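Side-chain contacts in gamma-D-glutamyl-L-lysine dipeptidyl-peptidase (Bacillus cereus ATCC 10987, PDB 3H41), which probably hydrolyses gamma-D-glutamyl-L-lysine bonds in murein peptides as an NlpC/P60 cysteine peptidase of family C40, releasing L-Ala-gamma-D-Glu dipeptides: residues Asp23-Ile28 and Gly77-Val82; Pro27-Ser32 and Trp40-Ser45; Glu69-Asp74 and Asn92-Pro97; Asn145-Leu150 and Arg179-Ile184; Gly236-Asn241 and Leu255-His260. All coordinates share one frame; numbering follows the deposited sequence.

Contact 1: residues Asp23-Ile28 and Gly77-Val82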
# COMPACT_ATOMS: atom_id res chain seq x y z
N ASP A 23 -12.32 -9.97 15.02
CA ASP A 23 -13.70 -9.69 15.46
C ASP A 23 -13.91 -8.28 15.97
O ASP A 23 -14.71 -8.08 16.91
CB ASP A 23 -14.09 -10.60 16.63
CG ASP A 23 -13.97 -12.03 16.30
OD1 ASP A 23 -14.70 -12.46 15.39
OD2 ASP A 23 -13.15 -12.71 16.96
N SER A 24 -13.22 -7.30 15.39
CA SER A 24 -13.31 -5.92 15.89
C SER A 24 -14.05 -5.00 14.94
O SER A 24 -13.96 -3.79 15.06
CB SER A 24 -11.90 -5.37 16.12
OG SER A 24 -11.32 -6.08 17.19
N LEU A 25 -14.78 -5.57 13.99
CA LEU A 25 -15.44 -4.74 12.96
C LEU A 25 -16.63 -4.00 13.56
O LEU A 25 -17.36 -4.57 14.36
CB LEU A 25 -16.00 -5.60 11.84
CG LEU A 25 -15.10 -6.39 10.90
CD1 LEU A 25 -15.95 -7.28 10.00
CD2 LEU A 25 -14.30 -5.47 10.05
N ARG A 26 -16.86 -2.76 13.16
CA ARG A 26 -18.18 -2.15 13.29
C ARG A 26 -19.03 -2.51 12.08
O ARG A 26 -18.49 -2.90 11.04
CB ARG A 26 -18.04 -0.64 13.33
CG ARG A 26 -17.16 -0.10 14.42
CD ARG A 26 -16.82 1.36 14.10
NE ARG A 26 -16.02 1.47 12.89
CZ ARG A 26 -15.46 2.59 12.46
NH1 ARG A 26 -15.65 3.74 13.10
NH2 ARG A 26 -14.70 2.54 11.37
N PRO A 27 -20.35 -2.28 12.17
CA PRO A 27 -21.18 -2.53 11.00
C PRO A 27 -20.74 -1.73 9.76
O PRO A 27 -20.77 -2.25 8.66
CB PRO A 27 -22.57 -2.13 11.45
CG PRO A 27 -22.56 -2.37 12.94
CD PRO A 27 -21.15 -2.11 13.41
N ILE A 28 -20.30 -0.48 9.95
CA ILE A 28 -19.80 0.34 8.84
C ILE A 28 -18.52 -0.24 8.21
O ILE A 28 -18.19 0.10 7.10
CB ILE A 28 -19.52 1.81 9.30
CG1 ILE A 28 -19.57 2.76 8.10
CG2 ILE A 28 -18.24 1.90 10.15
CD1 ILE A 28 -19.91 4.21 8.51
N GLY A 77 -11.83 -18.54 15.06
CA GLY A 77 -13.10 -18.50 14.34
C GLY A 77 -12.91 -18.25 12.86
O GLY A 77 -12.13 -18.95 12.21
N ASP A 78 -13.60 -17.25 12.33
CA ASP A 78 -13.51 -16.86 10.91
C ASP A 78 -12.28 -15.99 10.58
O ASP A 78 -12.07 -15.64 9.42
CB ASP A 78 -14.77 -16.09 10.50
CG ASP A 78 -16.04 -16.94 10.56
OD1 ASP A 78 -15.99 -18.15 10.24
OD2 ASP A 78 -17.10 -16.40 10.91
N TRP A 79 -11.49 -15.64 11.59
CA TRP A 79 -10.33 -14.77 11.42
C TRP A 79 -9.01 -15.51 11.49
O TRP A 79 -8.85 -16.45 12.27
CB TRP A 79 -10.35 -13.68 12.48
CG TRP A 79 -11.48 -12.72 12.29
CD1 TRP A 79 -12.79 -12.94 12.60
CD2 TRP A 79 -11.42 -11.39 11.71
NE1 TRP A 79 -13.54 -11.81 12.30
CE2 TRP A 79 -12.72 -10.86 11.73
CE3 TRP A 79 -10.38 -10.60 11.21
CZ2 TRP A 79 -13.02 -9.58 11.26
CZ3 TRP A 79 -10.67 -9.34 10.76
CH2 TRP A 79 -11.98 -8.84 10.78
N VAL A 80 -8.05 -15.07 10.67
CA VAL A 80 -6.67 -15.56 10.73
C VAL A 80 -5.72 -14.43 11.05
O VAL A 80 -5.97 -13.28 10.68
CB VAL A 80 -6.21 -16.27 9.43
CG1 VAL A 80 -6.81 -17.68 9.38
CG2 VAL A 80 -6.59 -15.46 8.14
N LYS A 81 -4.61 -14.78 11.69
CA LYS A 81 -3.52 -13.89 11.88
C LYS A 81 -2.50 -14.28 10.82
O LYS A 81 -2.29 -15.48 10.61
CB LYS A 81 -2.94 -13.99 13.29
CG LYS A 81 -1.95 -12.88 13.59
CD LYS A 81 -1.32 -13.00 14.96
CE LYS A 81 -0.30 -11.89 15.13
NZ LYS A 81 0.41 -12.01 16.42
N VAL A 82 -1.97 -13.27 10.13
CA VAL A 82 -1.07 -13.45 8.98
C VAL A 82 0.13 -12.54 9.10
O VAL A 82 0.09 -11.55 9.84
CB VAL A 82 -1.80 -13.27 7.60
CG1 VAL A 82 -3.05 -14.10 7.54
CG2 VAL A 82 -2.18 -11.80 7.33
O HOH W 1 -15.05 -15.11 14.16
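Asp23 and Trp79 are where the two backbones come nearest, their CA atoms 7.3 Å apart, as an irregular loop passes the first residue of strand 79-84. The indole of Trp79 carries most of the contact. Over one of its faces, displaced toward the rim, lies the backbone of Asp23, with Asp23 N 3.4 Å from Trp79 CE2. Trp79 holds its CG anti to the carbonyl carbon (chi1 -68°), which lays the indole against Asp23 N. The Asp23 side chain runs past the tryptophan in the opposite direction and turns its carboxylate 66° from the ring plane. Asp23 OD1 lies 3.4 Å from Trp79 NE1, but the angle is too poor for a hydrogen bond. Instead a water donates to Asp23 OD1 (2.9 Å) and accepts from Asp78 N (3.2 Å); since Asp23 was modelled in two conformers, this bridge belongs to one of them. Leu25 comes in at the edge of the indole, near its plane, with Leu25 CG 3.8 Å from Trp79 CZ2. Around this SH3-domain site, Trp19 meets the indole edge-to-face, Pro22 adds to the loop side, and Trp99 and Pro101 of strand 96-101 touch it from the neighbouring strand of the sheet.

Contact 2: residues Pro27-Ser32 and Trp40-Ser45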
# COMPACT_ATOMS: atom_id res chain seq x y z
N PRO A 27 -20.35 -2.28 12.17
CA PRO A 27 -21.18 -2.53 11.00
C PRO A 27 -20.74 -1.73 9.76
O PRO A 27 -20.77 -2.25 8.66
CB PRO A 27 -22.57 -2.13 11.45
CG PRO A 27 -22.56 -2.37 12.94
CD PRO A 27 -21.15 -2.11 13.41
N ILE A 28 -20.30 -0.48 9.95
CA ILE A 28 -19.80 0.34 8.84
C ILE A 28 -18.52 -0.24 8.21
O ILE A 28 -18.19 0.10 7.10
CB ILE A 28 -19.52 1.81 9.30
CG1 ILE A 28 -19.57 2.76 8.10
CG2 ILE A 28 -18.24 1.90 10.15
CD1 ILE A 28 -19.91 4.21 8.51
N ASP A 29 -17.81 -1.13 8.90
CA ASP A 29 -16.58 -1.70 8.35
C ASP A 29 -16.78 -2.96 7.50
O ASP A 29 -15.82 -3.48 6.90
CB ASP A 29 -15.59 -2.01 9.44
CG ASP A 29 -15.28 -0.82 10.28
OD1 ASP A 29 -14.90 0.21 9.68
OD2 ASP A 29 -15.48 -0.92 11.51
N VAL A 30 -18.01 -3.43 7.42
CA VAL A 30 -18.34 -4.69 6.75
C VAL A 30 -17.85 -4.72 5.32
O VAL A 30 -17.26 -5.72 4.91
CB VAL A 30 -19.85 -5.04 6.87
CG1 VAL A 30 -20.26 -6.15 5.88
CG2 VAL A 30 -20.16 -5.47 8.32
N PRO A 31 -18.00 -3.61 4.55
CA PRO A 31 -17.52 -3.66 3.16
C PRO A 31 -15.99 -3.78 2.98
O PRO A 31 -15.51 -4.12 1.89
CB PRO A 31 -18.04 -2.36 2.55
CG PRO A 31 -19.05 -1.80 3.49
CD PRO A 31 -18.84 -2.42 4.82
N SER A 32 -15.23 -3.56 4.04
CA SER A 32 -13.80 -3.88 4.02
C SER A 32 -13.50 -5.37 4.25
O SER A 32 -12.35 -5.81 3.97
CB SER A 32 -13.04 -3.02 5.05
OG SER A 32 -13.22 -3.51 6.36
N TRP A 40 -14.38 1.81 -1.72
CA TRP A 40 -14.96 3.14 -1.90
C TRP A 40 -16.21 3.30 -1.02
O TRP A 40 -16.38 4.32 -0.35
CB TRP A 40 -15.27 3.49 -3.36
CG TRP A 40 -14.08 3.59 -4.26
CD1 TRP A 40 -13.90 2.91 -5.41
CD2 TRP A 40 -12.88 4.40 -4.09
NE1 TRP A 40 -12.72 3.25 -5.99
CE2 TRP A 40 -12.06 4.15 -5.19
CE3 TRP A 40 -12.44 5.30 -3.12
CZ2 TRP A 40 -10.83 4.75 -5.35
CZ3 TRP A 40 -11.21 5.93 -3.29
CH2 TRP A 40 -10.41 5.63 -4.39
N LYS A 41 -17.09 2.31 -1.02
CA LYS A 41 -18.19 2.32 -0.06
C LYS A 41 -17.70 2.44 1.38
O LYS A 41 -18.26 3.22 2.15
CB LYS A 41 -19.05 1.07 -0.16
CG LYS A 41 -20.25 1.12 0.77
CD LYS A 41 -20.99 -0.22 0.85
CE LYS A 41 -22.26 -0.25 0.05
NZ LYS A 41 -23.19 -1.26 0.65
N TRP A 42 -16.67 1.68 1.75
CA TRP A 42 -16.16 1.74 3.12
C TRP A 42 -15.71 3.16 3.51
O TRP A 42 -16.22 3.74 4.48
CB TRP A 42 -15.00 0.80 3.29
CG TRP A 42 -14.44 0.75 4.66
CD1 TRP A 42 -15.15 0.61 5.83
CD2 TRP A 42 -13.07 0.73 5.02
NE1 TRP A 42 -14.29 0.56 6.89
CE2 TRP A 42 -13.01 0.61 6.43
CE3 TRP A 42 -11.87 0.85 4.29
CZ2 TRP A 42 -11.80 0.60 7.12
CZ3 TRP A 42 -10.68 0.82 4.97
CH2 TRP A 42 -10.63 0.69 6.37
N THR A 43 -14.79 3.72 2.75
CA THR A 43 -14.20 5.01 3.11
C THR A 43 -15.16 6.17 2.91
O THR A 43 -15.19 7.12 3.72
CB THR A 43 -12.90 5.29 2.32
OG1 THR A 43 -13.14 5.17 0.92
CG2 THR A 43 -11.81 4.35 2.75
N LYS A 44 -15.95 6.13 1.85
CA LYS A 44 -16.80 7.27 1.54
C LYS A 44 -18.04 7.33 2.47
O LYS A 44 -18.62 8.37 2.63
CB LYS A 44 -17.19 7.29 0.05
CG LYS A 44 -15.96 7.57 -0.81
CD LYS A 44 -16.24 7.87 -2.28
CE LYS A 44 -14.90 8.15 -3.05
NZ LYS A 44 -13.82 9.00 -2.36
N SER A 45 -18.40 6.21 3.10
CA SER A 45 -19.53 6.14 4.02
C SER A 45 -19.20 6.70 5.41
O SER A 45 -20.10 7.03 6.17
CB SER A 45 -20.00 4.69 4.18
OG SER A 45 -19.07 3.88 4.89
O HOH W 2 -19.55 1.32 4.95
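Trp42, Pro31 and Ile28 bury the most surface here. The indole of Trp42 is held at its edge and on one face. Its NE1 donates an almost straight bond (173°) to Asp29 OD1, 2.9 Å away, in the ring plane and on the carboxylate's anti lone pair; the other oxygen, Asp29 OD2, forms a salt bridge with Arg26. Ile28 O also lies at this edge, 3.3 Å from Trp42 CD1. Over the face, Ser32 CB makes a CH-pi contact, 3.9 Å from the centroid of the five-membered ring of Trp42. Pro31 presents its ring to the aliphatic part of Lys41, Pro31 CG lying 3.6 Å from Lys41 CD, and the two side chains cross at about a right angle. Ile28 swings CG1 anti to its backbone N (chi1 -156°), bringing it beside Ser45 OG, though Ser45 has two conformers and this touch is less certain. The two short helical segments share a neighbour in helix 48-56, which sets Glu50 against Ile28, Trp53 against Asp29 and Leu54 against Trp42.

Contact 3: residues Glu69-Asp74 and Asn92-Pro97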
# COMPACT_ATOMS: atom_id res chain seq x y z
N GLU A 69 1.56 -12.31 -0.96
CA GLU A 69 1.71 -13.56 -0.22
C GLU A 69 1.73 -13.27 1.28
O GLU A 69 2.30 -12.28 1.72
CB GLU A 69 2.99 -14.26 -0.60
CG GLU A 69 3.09 -15.69 -0.05
CD GLU A 69 4.33 -16.43 -0.58
OE1 GLU A 69 4.64 -16.31 -1.79
OE2 GLU A 69 4.98 -17.14 0.21
N VAL A 70 1.13 -14.17 2.05
CA VAL A 70 1.14 -14.08 3.48
C VAL A 70 1.50 -15.46 4.07
O VAL A 70 1.29 -16.49 3.42
CB VAL A 70 -0.24 -13.60 4.07
CG1 VAL A 70 -0.72 -12.27 3.39
CG2 VAL A 70 -1.30 -14.70 4.00
N THR A 71 2.00 -15.44 5.30
CA THR A 71 2.13 -16.65 6.11
C THR A 71 1.00 -16.66 7.15
O THR A 71 0.90 -15.72 7.94
CB THR A 71 3.50 -16.72 6.83
OG1 THR A 71 4.56 -16.62 5.86
CG2 THR A 71 3.61 -18.05 7.74
N VAL A 72 0.17 -17.70 7.15
CA VAL A 72 -0.91 -17.83 8.13
C VAL A 72 -0.32 -18.43 9.40
O VAL A 72 0.28 -19.53 9.36
CB VAL A 72 -2.12 -18.64 7.60
CG1 VAL A 72 -3.26 -18.64 8.61
CG2 VAL A 72 -2.60 -18.13 6.24
N VAL A 73 -0.44 -17.70 10.51
CA VAL A 73 0.16 -18.11 11.79
C VAL A 73 -0.81 -18.46 12.94
O VAL A 73 -0.41 -19.09 13.92
CB VAL A 73 1.18 -17.06 12.30
CG1 VAL A 73 2.37 -16.90 11.29
CG2 VAL A 73 0.51 -15.73 12.59
N ASP A 74 -2.08 -18.06 12.84
CA ASP A 74 -3.06 -18.35 13.90
C ASP A 74 -4.43 -18.24 13.28
O ASP A 74 -4.57 -17.66 12.19
CB ASP A 74 -2.92 -17.35 15.06
CG ASP A 74 -3.46 -17.89 16.40
OD1 ASP A 74 -4.12 -18.96 16.44
OD2 ASP A 74 -3.21 -17.23 17.43
N ASN A 92 8.47 -8.28 13.34
CA ASN A 92 8.46 -9.65 12.87
C ASN A 92 9.33 -9.79 11.63
O ASN A 92 9.17 -9.06 10.65
CB ASN A 92 7.06 -10.14 12.54
CG ASN A 92 7.00 -11.66 12.34
OD1 ASN A 92 7.40 -12.17 11.31
ND2 ASN A 92 6.49 -12.37 13.32
N GLU A 93 10.22 -10.77 11.67
CA GLU A 93 11.20 -10.89 10.62
C GLU A 93 10.62 -11.49 9.33
O GLU A 93 11.22 -11.34 8.28
CB GLU A 93 12.44 -11.64 11.14
CG GLU A 93 13.21 -10.80 12.18
CD GLU A 93 14.49 -11.46 12.70
OE1 GLU A 93 14.81 -12.59 12.25
OE2 GLU A 93 15.16 -10.84 13.56
N GLU A 94 9.42 -12.09 9.39
CA GLU A 94 8.83 -12.71 8.19
C GLU A 94 7.84 -11.82 7.45
O GLU A 94 7.65 -11.96 6.25
CB GLU A 94 8.12 -14.01 8.56
CG GLU A 94 7.75 -14.85 7.32
CD GLU A 94 7.35 -16.29 7.65
OE1 GLU A 94 7.33 -16.66 8.85
OE2 GLU A 94 7.04 -17.03 6.70
N GLY A 95 7.20 -10.91 8.16
CA GLY A 95 6.19 -10.06 7.54
C GLY A 95 5.42 -9.23 8.55
O GLY A 95 5.59 -9.39 9.76
N TYR A 96 4.54 -8.38 8.02
CA TYR A 96 3.75 -7.46 8.84
C TYR A 96 2.57 -8.18 9.40
O TYR A 96 1.78 -8.77 8.66
CB TYR A 96 3.29 -6.22 8.02
CG TYR A 96 3.11 -5.03 8.93
CD1 TYR A 96 2.01 -4.93 9.75
CD2 TYR A 96 4.07 -4.02 9.01
CE1 TYR A 96 1.85 -3.88 10.58
CE2 TYR A 96 3.91 -2.95 9.88
CZ TYR A 96 2.78 -2.89 10.67
OH TYR A 96 2.54 -1.88 11.57
N PRO A 97 2.43 -8.17 10.74
CA PRO A 97 1.38 -8.96 11.35
C PRO A 97 0.03 -8.27 11.44
O PRO A 97 -0.05 -7.05 11.58
CB PRO A 97 1.94 -9.20 12.73
CG PRO A 97 2.62 -7.93 13.04
CD PRO A 97 3.31 -7.57 11.75
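A single hydrogen bond between side chains, Thr71 OG1 to Glu94 OE2 at 2.7 Å, is all that ties these two segments together, and it arrives from an uncommon direction: the hydroxyl sits above the carboxylate plane, 66° out of it. The Thr71 methyl flanks the same oxygen, with Thr71 CG2 3.7 Å from Glu94 OE2. Glu94 gets there fully stretched, its CG anti to the backbone N (chi1 -168°), and meets the threonine at about a right angle. In the antiparallel sheet of this SH3-type domain, strand 79-84 runs between strands 69-76 and 96-101, so the glutamate reaches past Leu83 of the middle strand to a residue two strands away. Further along strand 69-76, Val73 and Asp74 both face Lys81 in a classic beta bulge. Thr71 OG1 has a second hydrogen-bond partner, His85 NE2. The base of Glu94 is set by an Asx turn: Asn92 OD1 accepts from Glu94 N at 2.8 Å. Just beyond, Tyr96 enters the edge strand; it binds substrate, touches the bound alanine and hydrogen-bonds Asp234 through its OH.

Contact 4: residues Asn145-Leu150 and Arg179-Ile184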
# COMPACT_ATOMS: atom_id res chain seq x y z
N ASN A 145 0.04 -0.75 -7.85
CA ASN A 145 1.07 -1.57 -7.18
C ASN A 145 0.67 -3.03 -6.99
O ASN A 145 1.42 -3.79 -6.39
CB ASN A 145 1.49 -0.98 -5.82
CG ASN A 145 2.80 -1.57 -5.31
OD1 ASN A 145 3.76 -1.77 -6.08
ND2 ASN A 145 2.82 -1.91 -4.01
N THR A 146 -0.50 -3.41 -7.49
CA THR A 146 -0.92 -4.82 -7.61
C THR A 146 -0.01 -5.49 -8.65
O THR A 146 0.26 -4.88 -9.70
CB THR A 146 -2.39 -4.91 -8.02
OG1 THR A 146 -3.23 -4.26 -7.01
CG2 THR A 146 -2.84 -6.39 -8.25
N ARG A 147 0.49 -6.69 -8.35
CA ARG A 147 1.32 -7.45 -9.27
C ARG A 147 0.66 -8.79 -9.53
O ARG A 147 0.37 -9.51 -8.60
CB ARG A 147 2.72 -7.70 -8.73
CG ARG A 147 3.50 -6.45 -8.39
CD ARG A 147 3.51 -6.20 -6.86
NE ARG A 147 4.24 -4.97 -6.56
CZ ARG A 147 5.57 -4.86 -6.59
NH1 ARG A 147 6.35 -5.90 -6.84
NH2 ARG A 147 6.14 -3.70 -6.34
N LEU A 148 0.44 -9.11 -10.80
CA LEU A 148 -0.10 -10.41 -11.18
C LEU A 148 0.72 -11.02 -12.32
O LEU A 148 1.18 -10.31 -13.23
CB LEU A 148 -1.56 -10.29 -11.58
CG LEU A 148 -2.52 -9.78 -10.49
CD1 LEU A 148 -3.81 -9.29 -11.12
CD2 LEU A 148 -2.81 -10.83 -9.42
N PRO A 149 0.90 -12.34 -12.29
CA PRO A 149 1.72 -12.96 -13.35
C PRO A 149 1.18 -12.69 -14.76
O PRO A 149 -0.02 -12.80 -15.00
CB PRO A 149 1.64 -14.45 -13.03
CG PRO A 149 1.27 -14.55 -11.60
CD PRO A 149 0.45 -13.33 -11.31
N LEU A 150 2.08 -12.37 -15.68
CA LEU A 150 1.73 -12.08 -17.05
C LEU A 150 1.55 -13.41 -17.76
O LEU A 150 2.44 -14.26 -17.69
CB LEU A 150 2.83 -11.30 -17.74
CG LEU A 150 2.71 -10.97 -19.24
CD1 LEU A 150 1.55 -10.01 -19.51
CD2 LEU A 150 4.06 -10.39 -19.71
N ARG A 179 10.16 -8.15 -15.11
CA ARG A 179 10.63 -9.52 -14.89
C ARG A 179 10.52 -9.94 -13.43
O ARG A 179 10.23 -11.10 -13.13
CB ARG A 179 12.08 -9.67 -15.39
CG ARG A 179 12.29 -9.13 -16.80
N SER A 180 10.71 -8.99 -12.52
CA SER A 180 10.68 -9.23 -11.07
C SER A 180 10.85 -7.90 -10.34
O SER A 180 11.19 -6.90 -10.98
CB SER A 180 11.82 -10.14 -10.65
OG SER A 180 13.05 -9.48 -10.80
N GLN A 181 10.67 -7.91 -9.01
CA GLN A 181 10.79 -6.69 -8.17
C GLN A 181 12.18 -6.14 -8.38
O GLN A 181 12.40 -4.92 -8.57
CB GLN A 181 10.57 -7.01 -6.69
CG GLN A 181 10.84 -5.88 -5.66
CD GLN A 181 9.79 -4.76 -5.68
OE1 GLN A 181 8.81 -4.85 -6.40
NE2 GLN A 181 10.02 -3.68 -4.91
N ASN A 182 13.12 -7.08 -8.38
CA ASN A 182 14.54 -6.78 -8.53
C ASN A 182 14.87 -6.19 -9.88
O ASN A 182 15.91 -5.55 -10.02
CB ASN A 182 15.36 -8.04 -8.32
CG ASN A 182 14.92 -8.81 -7.08
OD1 ASN A 182 13.82 -9.40 -7.04
ND2 ASN A 182 15.78 -8.81 -6.05
N ASP A 183 14.01 -6.41 -10.87
CA ASP A 183 14.27 -5.86 -12.21
C ASP A 183 13.45 -4.63 -12.59
O ASP A 183 13.46 -4.22 -13.75
CB ASP A 183 14.08 -6.94 -13.25
CG ASP A 183 15.10 -8.03 -13.11
OD1 ASP A 183 16.29 -7.69 -13.07
OD2 ASP A 183 14.69 -9.20 -12.97
N ILE A 184 12.77 -4.03 -11.61
CA ILE A 184 12.12 -2.76 -11.86
C ILE A 184 13.27 -1.77 -11.92
O ILE A 184 14.14 -1.80 -11.09
CB ILE A 184 11.09 -2.38 -10.77
CG1 ILE A 184 9.94 -3.38 -10.78
CG2 ILE A 184 10.59 -0.94 -11.01
CD1 ILE A 184 8.99 -3.24 -9.56
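Arg147 grips Gln181 end-on, both terminal nitrogens converging on one amide oxygen: Gln181 OE1 is 2.7 Å from Arg147 NH1 and 2.9 Å from Arg147 NH2. The oxygen lies close to the guanidinium plane, while the amide is turned 36° against it, and the N-H...O angles of 149° and 138° show the bending expected when two donors share one acceptor. Ile184 CD1 comes up obliquely, 4.3 Å from Arg147 NH2. Asn145 positions the arginine from the adjoining NE/NH2 edge. Its OD1 accepts from Arg147 NH2 at 3.1 Å and from Arg147 NE at 3.3 Å, both from the same face of the amide plane, and Asn145 O adds a weak bond from NE. A bend at chi2 folds the arginine back toward Asn145. Beyond the two segments, Gln181 NE2 donates to Lys225 O, at the end of helix 218-225, while Phe119 and Leu121 pack on the arginine chain. The contact thus joins a strand of the second SH3 domain to the loop between strand 175-178 and helix 189-197. Within the segments Arg147 meets neutral amide or carbonyl oxygens, so the cation is probably stabilised by dipoles, and the glutamine amide has its rotation fixed from both ends.

Contact 5: residues Gly236-Asn241 and Leu255-His260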
# COMPACT_ATOMS: atom_id res chain seq x y z
N GLY A 236 8.24 5.09 11.71
CA GLY A 236 9.35 5.02 12.65
C GLY A 236 10.53 4.28 12.03
O GLY A 236 11.66 4.81 11.93
N PRO A 237 10.28 3.03 11.60
CA PRO A 237 11.29 2.26 10.87
C PRO A 237 11.78 2.93 9.59
O PRO A 237 12.99 2.93 9.29
CB PRO A 237 10.57 0.95 10.58
CG PRO A 237 9.60 0.82 11.78
CD PRO A 237 9.13 2.20 11.99
N GLN A 238 10.87 3.55 8.84
CA GLN A 238 11.32 4.30 7.67
C GLN A 238 12.37 5.36 8.05
O GLN A 238 13.33 5.63 7.30
CB GLN A 238 10.15 4.98 6.98
CG GLN A 238 9.31 4.07 6.11
CD GLN A 238 8.19 4.78 5.38
OE1 GLN A 238 8.26 5.99 5.11
NE2 GLN A 238 7.13 4.01 5.02
N SER A 239 12.19 5.96 9.22
CA SER A 239 13.06 7.04 9.65
C SER A 239 14.48 6.57 10.03
O SER A 239 15.37 7.40 10.23
CB SER A 239 12.44 7.79 10.86
OG SER A 239 12.66 7.10 12.08
N ARG A 240 14.66 5.26 10.21
CA ARG A 240 15.93 4.64 10.66
C ARG A 240 16.52 3.69 9.59
O ARG A 240 17.49 3.00 9.84
CB ARG A 240 15.74 3.85 11.97
CG ARG A 240 15.45 4.73 13.21
CD ARG A 240 16.23 6.02 13.15
NE ARG A 240 16.33 6.72 14.43
CZ ARG A 240 15.58 7.76 14.80
NH1 ARG A 240 14.61 8.24 14.03
NH2 ARG A 240 15.81 8.31 15.99
N ASN A 241 15.93 3.69 8.40
CA ASN A 241 16.50 2.98 7.26
C ASN A 241 16.86 3.92 6.13
O ASN A 241 16.51 5.08 6.17
CB ASN A 241 15.56 1.85 6.89
CG ASN A 241 15.65 0.72 7.92
OD1 ASN A 241 16.59 -0.08 7.86
ND2 ASN A 241 14.74 0.69 8.91
N LEU A 255 12.93 11.28 2.09
CA LEU A 255 11.80 11.17 3.03
C LEU A 255 12.09 12.04 4.26
O LEU A 255 13.21 12.02 4.80
CB LEU A 255 11.53 9.74 3.47
CG LEU A 255 10.96 8.80 2.36
CD1 LEU A 255 10.54 7.42 2.93
CD2 LEU A 255 9.85 9.46 1.58
N ILE A 256 11.09 12.80 4.67
CA ILE A 256 11.22 13.72 5.81
C ILE A 256 10.28 13.25 6.91
O ILE A 256 9.14 12.86 6.65
CB ILE A 256 10.91 15.16 5.39
CG1 ILE A 256 11.56 15.49 4.05
CG2 ILE A 256 11.37 16.15 6.48
CD1 ILE A 256 13.05 15.32 4.01
N PHE A 257 10.79 13.28 8.14
CA PHE A 257 10.11 12.73 9.29
C PHE A 257 9.77 13.80 10.32
O PHE A 257 10.49 14.77 10.46
CB PHE A 257 10.97 11.58 9.87
CG PHE A 257 11.16 10.49 8.89
CD1 PHE A 257 10.19 9.51 8.75
CD2 PHE A 257 12.25 10.49 8.04
CE1 PHE A 257 10.34 8.49 7.78
CE2 PHE A 257 12.40 9.49 7.08
CZ PHE A 257 11.45 8.51 6.95
N PHE A 258 8.64 13.60 10.99
CA PHE A 258 8.19 14.51 12.04
C PHE A 258 7.92 13.70 13.29
O PHE A 258 7.32 12.60 13.22
CB PHE A 258 6.98 15.32 11.58
CG PHE A 258 7.22 16.02 10.27
CD1 PHE A 258 7.82 17.29 10.24
CD2 PHE A 258 7.00 15.37 9.06
CE1 PHE A 258 8.10 17.92 9.03
CE2 PHE A 258 7.30 16.01 7.83
CZ PHE A 258 7.84 17.29 7.83
N ALA A 259 8.34 14.23 14.44
CA ALA A 259 8.22 13.51 15.69
C ALA A 259 7.56 14.37 16.76
O ALA A 259 7.65 15.61 16.76
CB ALA A 259 9.64 13.00 16.18
N HIS A 260 6.90 13.70 17.69
CA HIS A 260 6.28 14.36 18.84
C HIS A 260 7.29 15.14 19.68
O HIS A 260 8.53 14.90 19.60
CB HIS A 260 5.60 13.32 19.74
CG HIS A 260 4.40 12.67 19.12
ND1 HIS A 260 3.20 13.33 18.98
CD2 HIS A 260 4.20 11.43 18.62
CE1 HIS A 260 2.32 12.53 18.41
NE2 HIS A 260 2.90 11.37 18.18
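Ser239 rests its CA on the face of Phe257 in a CH-pi contact: Ser239 CA stands 3.5 Å from the ring centroid and only 12° off its normal, centred over the face. Van der Waals contacts spread from there. Ser239 CB approaches Phe257 CD1 to 3.5 Å at the end of the ring joined to CB, Gln238 CB reaches Phe257 CE1 at 3.6 Å, and Gln238 O comes obliquely against CZ. Beside the ring, Leu255 CD1 sits 3.5 Å from Gln238 OE1. The contact lies on the central antiparallel sheet of the papain-like NlpC/P60 fold: the chain at and after helix 235-238 contains a type I turn, Gln238 to Asn241, over strand 255-259. Hydrogen bonds keep the turn in shape. With OG between the backbone N and the carbonyl carbon (chi1 81°), Ser239 turns its hydroxyl back to Gly236 O, on a lone pair in the carbonyl plane, and it also accepts from Arg240 NH1 at 3.0 Å. Asn241 ND2 donates to Pro237 O at 2.9 Å, from the opposite face of that carbonyl to Arg240 N. The polar end of Gln238 is engaged beyond the two segments: OE1 pairs with Thr220, and NE2 donates to Pro232 O and to the carbonyl of Ser217, a substrate-binding residue next to the probable nucleophile Cys216.

Contacts 1 and 2 overlap at Pro27 and Ile28, with centres 14 Å apart. Contact 3 interlocks with contact 1 through the sheet, where Lys81 O lies 2.9 Å from Val73 N. The substrate site lies between domains. Contact 3 supplies Tyr96 to it from the first SH3 domain, and contact 5 stands on the catalytic side, Gln238 about 6 Å from the bound D-glutamate by nearest approach of its side chain; nearest atoms of these two contacts are about 7 Å apart. The side chain of Trp42 in contact 2 is about 11 Å from the bound alanine. Contact 4 is remote from the annotated sites, its centre 27 Å from that of contact 5.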